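Local coordinates for protein glycoside Hydrolase (Bacteroides uniformis, PDB 5T99) that probably hydrolyses galactosides released from agarose, as a family 2 glycoside hydrolase whose pocket holds the inhibitor galacto-isofagomine, at residues 102-116 with 126-138. Residues are numbered along the deposited sequence; the frame is centred on the assembly and turned at random.
Sequences IVRIGFDGAMSEAKV and HPYGYTGFEIDIT
Antiparallel pairing of strand 102-107 with strand 133-136, from Arg-104 opposite Asp-136 to Phe-107 opposite Phe-133, forms one edge of a four-stranded sheet in the family 2 sugar-binding β-sandwich; Ala-114 pairs likewise with His-126 in the facing sheet. Two backbone bonds join each of the pairs Ile-105/Ile-135, Phe-107/Phe-133 and Ala-114/His-126. Beyond strand 133-136, Val-103 N donates almost straight (173°) to Thr-138 OG1, while Asp-136 OD1 takes Thr-138 N in an Asx turn. Between the sheets, Phe-107 and Phe-133 lie nearly parallel but displaced, ring centroids 4.9 Å apart, so CB of Phe-107 rather than its ring sits over one Phe-133 face. CB of His-126 covers the opposite face, and Val-116 CG2 meets the rim at CE1, 3.8 Å away. With Ile-135 CG1 between backbone N and carbonyl carbon (chi1 76°), CD1 reaches Val-116 CG1 at 3.6 Å; Leu-149 of strand 146-153 packs on both. In the linking loops, Met-111 CE rests over the Tyr-130 ring, 3.5 Å from its centroid. On the other face Arg-104 NH1 reaches diagonally to OE2 of Glu-134, paired with Gly-106, at 3.0 Å in a salt bridge, guanidinium and carboxylate planes 79° apart. A water donates to Glu-134 OE1 and accepts a weak bond from Arg-104 NH1. Asp-177 holds Arg-104 NH2, and Arg-175 also grips Glu-134 OE2. A leucine in place of Arg-104 would probably leave Asp-177 without this cationic mate and Glu-134 relying more on Arg-175. The chemistry divides by face: apolar chains seal the sandwich interior, while alternating charges tie three neighbouring strands on the other side.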
loop_
_atom_site.group_PDB
_atom_site.type_symbol
_atom_site.label_atom_id
_atom_site.label_comp_id
_atom_site.label_asym_id
_atom_site.label_seq_id
_atom_site.Cartn_x
_atom_site.Cartn_y
_atom_site.Cartn_z
ATOM N N ILE A 102 16.359 -7.558 29.130
ATOM C CA ILE A 102 15.230 -8.211 28.469
ATOM C C ILE A 102 15.510 -8.111 26.980
ATOM O O ILE A 102 15.819 -7.038 26.477
ATOM C CB ILE A 102 13.878 -7.545 28.782
ATOM C CG1 ILE A 102 13.644 -7.421 30.302
ATOM C CG2 ILE A 102 12.740 -8.309 28.116
ATOM C CD1 ILE A 102 13.592 -8.726 31.065
ATOM N N VAL A 103 15.420 -9.237 26.286
ATOM C CA VAL A 103 15.761 -9.303 24.869
ATOM C C VAL A 103 14.590 -9.929 24.133
ATOM O O VAL A 103 14.135 -10.997 24.514
ATOM C CB VAL A 103 17.040 -10.125 24.638
ATOM C CG1 VAL A 103 17.415 -10.136 23.151
ATOM C CG2 VAL A 103 18.181 -9.557 25.481
ATOM N N ARG A 104 14.092 -9.236 23.109
ATOM C CA ARG A 104 12.958 -9.692 22.295
ATOM C C ARG A 104 13.277 -9.502 20.815
ATOM O O ARG A 104 14.055 -8.610 20.458
ATOM C CB ARG A 104 11.701 -8.900 22.640
ATOM C CG ARG A 104 11.234 -9.020 24.092
ATOM C CD ARG A 104 10.201 -7.946 24.426
ATOM N NE ARG A 104 10.801 -6.605 24.541
ATOM C CZ ARG A 104 10.208 -5.438 24.242
ATOM N NH1 ARG A 104 8.960 -5.380 23.772
ATOM N NH2 ARG A 104 10.892 -4.296 24.405
ATOM N N ILE A 105 12.695 -10.351 19.968
ATOM C CA ILE A 105 12.798 -10.199 18.528
ATOM C C ILE A 105 11.394 -9.971 17.983
ATOM O O ILE A 105 10.501 -10.801 18.180
ATOM C CB ILE A 105 13.423 -11.417 17.817
ATOM C CG1 ILE A 105 14.706 -11.878 18.513
ATOM C CG2 ILE A 105 13.704 -11.097 16.349
ATOM C CD1 ILE A 105 15.831 -10.878 18.508
ATOM N N GLY A 106 11.218 -8.841 17.310
ATOM C CA GLY A 106 9.943 -8.469 16.746
ATOM C C GLY A 106 9.966 -8.775 15.263
ATOM O O GLY A 106 10.890 -8.359 14.555
ATOM N N PHE A 107 8.952 -9.511 14.806
ATOM C CA PHE A 107 8.719 -9.760 13.393
ATOM C C PHE A 107 7.480 -8.969 12.964
ATOM O O PHE A 107 6.376 -9.248 13.438
ATOM C CB PHE A 107 8.490 -11.268 13.153
ATOM C CG PHE A 107 9.663 -12.143 13.527
ATOM C CD1 PHE A 107 10.579 -12.551 12.567
ATOM C CD2 PHE A 107 9.840 -12.575 14.826
ATOM C CE1 PHE A 107 11.659 -13.363 12.904
ATOM C CE2 PHE A 107 10.912 -13.384 15.169
ATOM C CZ PHE A 107 11.821 -13.785 14.203
ATOM N N ASP A 108 7.656 -7.986 12.083
ATOM C CA ASP A 108 6.515 -7.265 11.493
ATOM C C ASP A 108 5.625 -8.129 10.583
ATOM O O ASP A 108 4.449 -7.802 10.347
ATOM C CB ASP A 108 6.997 -6.058 10.681
ATOM C CG ASP A 108 7.635 -4.981 11.537
ATOM O OD1 ASP A 108 7.409 -4.954 12.775
ATOM O OD2 ASP A 108 8.377 -4.158 10.949
ATOM N N GLY A 109 6.188 -9.203 10.036
ATOM C CA GLY A 109 5.435 -10.052 9.133
ATOM C C GLY A 109 6.257 -11.218 8.642
ATOM O O GLY A 109 7.430 -11.059 8.270
ATOM N N ALA A 110 5.635 -12.390 8.663
ATOM C CA ALA A 110 6.217 -13.595 8.122
ATOM C C ALA A 110 5.097 -14.426 7.494
ATOM O O ALA A 110 4.173 -14.854 8.179
ATOM C CB ALA A 110 6.923 -14.361 9.219
ATOM N N MET A 111 5.205 -14.646 6.184
ATOM C CA MET A 111 4.140 -15.208 5.361
ATOM C C MET A 111 4.469 -16.648 4.957
ATOM O O MET A 111 5.439 -16.863 4.225
ATOM C CB MET A 111 3.990 -14.340 4.108
ATOM C CG MET A 111 2.771 -14.645 3.256
ATOM S SD MET A 111 1.212 -14.194 4.044
ATOM C CE MET A 111 1.299 -12.397 3.935
ATOM N N SER A 112 3.733 -17.653 5.427
ATOM C CA SER A 112 2.787 -17.605 6.544
ATOM C C SER A 112 3.019 -18.890 7.333
ATOM O O SER A 112 3.944 -19.641 7.000
ATOM C CB SER A 112 1.335 -17.489 6.047
ATOM O OG SER A 112 1.050 -18.395 5.003
ATOM N N GLU A 113 2.232 -19.128 8.387
ATOM C CA GLU A 113 2.364 -20.323 9.228
ATOM C C GLU A 113 3.760 -20.428 9.797
ATOM O O GLU A 113 4.535 -21.324 9.438
ATOM C CB GLU A 113 2.020 -21.573 8.433
ATOM C CG GLU A 113 0.587 -21.608 7.956
ATOM C CD GLU A 113 -0.279 -22.553 8.759
ATOM O OE1 GLU A 113 -1.132 -23.204 8.121
ATOM O OE2 GLU A 113 -0.124 -22.654 10.001
ATOM N N ALA A 114 4.088 -19.474 10.659
ATOM C CA ALA A 114 5.415 -19.403 11.242
ATOM C C ALA A 114 5.526 -20.261 12.500
ATOM O O ALA A 114 4.603 -20.308 13.321
ATOM C CB ALA A 114 5.789 -17.962 11.557
ATOM N N LYS A 115 6.660 -20.949 12.618
ATOM C CA LYS A 115 7.144 -21.476 13.888
ATOM C C LYS A 115 8.532 -20.869 14.136
ATOM O O LYS A 115 9.300 -20.693 13.185
ATOM C CB LYS A 115 7.231 -22.994 13.836
ATOM C CG LYS A 115 5.889 -23.705 13.750
ATOM C CD LYS A 115 6.059 -25.191 14.041
ATOM C CE LYS A 115 4.745 -25.950 14.007
ATOM N NZ LYS A 115 4.294 -26.168 12.608
ATOM N N VAL A 116 8.842 -20.541 15.393
ATOM C CA VAL A 116 10.130 -19.926 15.739
ATOM C C VAL A 116 10.788 -20.631 16.922
ATOM O O VAL A 116 10.122 -20.948 17.912
ATOM C CB VAL A 116 9.998 -18.408 16.040
ATOM C CG1 VAL A 116 11.363 -17.781 16.312
ATOM C CG2 VAL A 116 9.306 -17.692 14.882
ATOM N N HIS A 126 2.881 -18.538 14.751
ATOM C CA HIS A 126 2.013 -17.471 14.253
ATOM C C HIS A 126 1.479 -17.760 12.845
ATOM O O HIS A 126 2.221 -17.652 11.866
ATOM C CB HIS A 126 2.772 -16.136 14.287
ATOM C CG HIS A 126 1.887 -14.949 14.134
ATOM N ND1 HIS A 126 1.277 -14.332 15.203
ATOM C CD2 HIS A 126 1.466 -14.292 13.030
ATOM C CE1 HIS A 126 0.531 -13.334 14.765
ATOM N NE2 HIS A 126 0.633 -13.286 13.449
ATOM N N PRO A 127 0.188 -18.132 12.737
ATOM C CA PRO A 127 -0.338 -18.476 11.414
ATOM C C PRO A 127 -0.549 -17.302 10.441
ATOM O O PRO A 127 -0.221 -17.446 9.273
ATOM C CB PRO A 127 -1.668 -19.191 11.728
ATOM C CG PRO A 127 -2.034 -18.784 13.108
ATOM C CD PRO A 127 -0.774 -18.436 13.820
ATOM N N TYR A 128 -1.093 -16.171 10.900
ATOM C CA TYR A 128 -1.541 -15.096 9.990
ATOM C C TYR A 128 -0.383 -14.199 9.561
ATOM O O TYR A 128 0.247 -13.539 10.385
ATOM C CB TYR A 128 -2.633 -14.266 10.655
ATOM C CG TYR A 128 -3.437 -13.354 9.741
ATOM C CD1 TYR A 128 -3.907 -13.792 8.500
ATOM C CD2 TYR A 128 -3.774 -12.052 10.144
ATOM C CE1 TYR A 128 -4.656 -12.961 7.679
ATOM C CE2 TYR A 128 -4.521 -11.216 9.328
ATOM C CZ TYR A 128 -4.965 -11.677 8.099
ATOM O OH TYR A 128 -5.715 -10.870 7.281
ATOM N N GLY A 129 -0.110 -14.155 8.266
ATOM C CA GLY A 129 1.096 -13.500 7.783
ATOM C C GLY A 129 1.131 -11.983 7.755
ATOM O O GLY A 129 2.194 -11.411 7.515
ATOM N N TYR A 130 -0.011 -11.336 8.006
ATOM C CA TYR A 130 -0.128 -9.890 7.931
ATOM C C TYR A 130 -0.069 -9.162 9.272
ATOM O O TYR A 130 0.123 -7.946 9.287
ATOM C CB TYR A 130 -1.427 -9.528 7.229
ATOM C CG TYR A 130 -1.510 -10.021 5.803
ATOM C CD1 TYR A 130 -0.807 -9.383 4.784
ATOM C CD2 TYR A 130 -2.298 -11.117 5.469
ATOM C CE1 TYR A 130 -0.881 -9.838 3.472
ATOM C CE2 TYR A 130 -2.384 -11.572 4.167
ATOM C CZ TYR A 130 -1.681 -10.932 3.165
ATOM O OH TYR A 130 -1.772 -11.375 1.860
ATOM N N THR A 131 -0.273 -9.876 10.382
ATOM C CA THR A 131 -0.048 -9.318 11.712
ATOM C C THR A 131 1.349 -9.672 12.169
ATOM O O THR A 131 1.888 -10.736 11.818
ATOM C CB THR A 131 -1.071 -9.829 12.747
ATOM O OG1 THR A 131 -1.200 -11.249 12.657
ATOM C CG2 THR A 131 -2.428 -9.198 12.496
ATOM N N GLY A 132 1.948 -8.778 12.943
ATOM C CA GLY A 132 3.278 -9.009 13.479
ATOM C C GLY A 132 3.195 -9.794 14.763
ATOM O O GLY A 132 2.106 -9.970 15.320
ATOM N N PHE A 133 4.344 -10.282 15.220
ATOM C CA PHE A 133 4.454 -10.988 16.498
ATOM C C PHE A 133 5.839 -10.778 17.110
ATOM O O PHE A 133 6.774 -10.310 16.452
ATOM C CB PHE A 133 4.136 -12.491 16.339
ATOM C CG PHE A 133 5.093 -13.237 15.439
ATOM C CD1 PHE A 133 6.180 -13.928 15.976
ATOM C CD2 PHE A 133 4.907 -13.248 14.058
ATOM C CE1 PHE A 133 7.060 -14.618 15.153
ATOM C CE2 PHE A 133 5.783 -13.932 13.233
ATOM C CZ PHE A 133 6.860 -14.621 13.780
ATOM N N GLU A 134 5.953 -11.141 18.373
ATOM C CA GLU A 134 7.149 -10.894 19.177
ATOM C C GLU A 134 7.531 -12.157 19.938
ATOM O O GLU A 134 6.661 -12.819 20.466
ATOM C CB GLU A 134 6.839 -9.778 20.170
ATOM C CG GLU A 134 8.069 -9.198 20.809
ATOM C CD GLU A 134 7.775 -7.971 21.647
ATOM O OE1 GLU A 134 7.100 -8.114 22.696
ATOM O OE2 GLU A 134 8.263 -6.880 21.260
ATOM N N ILE A 135 8.815 -12.489 19.993
ATOM C CA ILE A 135 9.290 -13.594 20.836
ATOM C C ILE A 135 10.211 -13.027 21.916
ATOM O O ILE A 135 10.998 -12.118 21.646
ATOM C CB ILE A 135 10.013 -14.695 20.026
ATOM C CG1 ILE A 135 11.431 -14.247 19.639
ATOM C CG2 ILE A 135 9.196 -15.082 18.800
ATOM C CD1 ILE A 135 12.195 -15.226 18.776
ATOM N N ASP A 136 10.106 -13.554 23.129
ATOM C CA ASP A 136 11.009 -13.175 24.211
ATOM C C ASP A 136 12.088 -14.247 24.322
ATOM O O ASP A 136 11.806 -15.382 24.715
ATOM C CB ASP A 136 10.234 -13.018 25.524
ATOM C CG ASP A 136 11.045 -12.330 26.606
ATOM O OD1 ASP A 136 12.279 -12.486 26.627
ATOM O OD2 ASP A 136 10.452 -11.637 27.457
ATOM N N ILE A 137 13.322 -13.883 23.977
ATOM C CA ILE A 137 14.463 -14.819 24.048
ATOM C C ILE A 137 15.346 -14.684 25.308
ATOM O O ILE A 137 16.389 -15.337 25.395
ATOM C CB ILE A 137 15.336 -14.766 22.769
ATOM C CG1 ILE A 137 16.118 -13.455 22.651
ATOM C CG2 ILE A 137 14.476 -14.986 21.541
ATOM C CD1 ILE A 137 17.279 -13.531 21.680
ATOM N N THR A 138 14.912 -13.874 26.277
ATOM C CA THR A 138 15.684 -13.576 27.482
ATOM C C THR A 138 16.172 -14.808 28.249
ATOM O O THR A 138 17.327 -14.860 28.661
ATOM C CB THR A 138 14.857 -12.709 28.455
ATOM O OG1 THR A 138 14.327 -11.578 27.755
ATOM C CG2 THR A 138 15.707 -12.220 29.648
HETATM O O HOH W 1 6.257 -6.661 24.951
HETATM O O HOH W 2 3.524 -12.521 10.534
HETATM O O HOH W 3 3.342 -15.416 10.671
#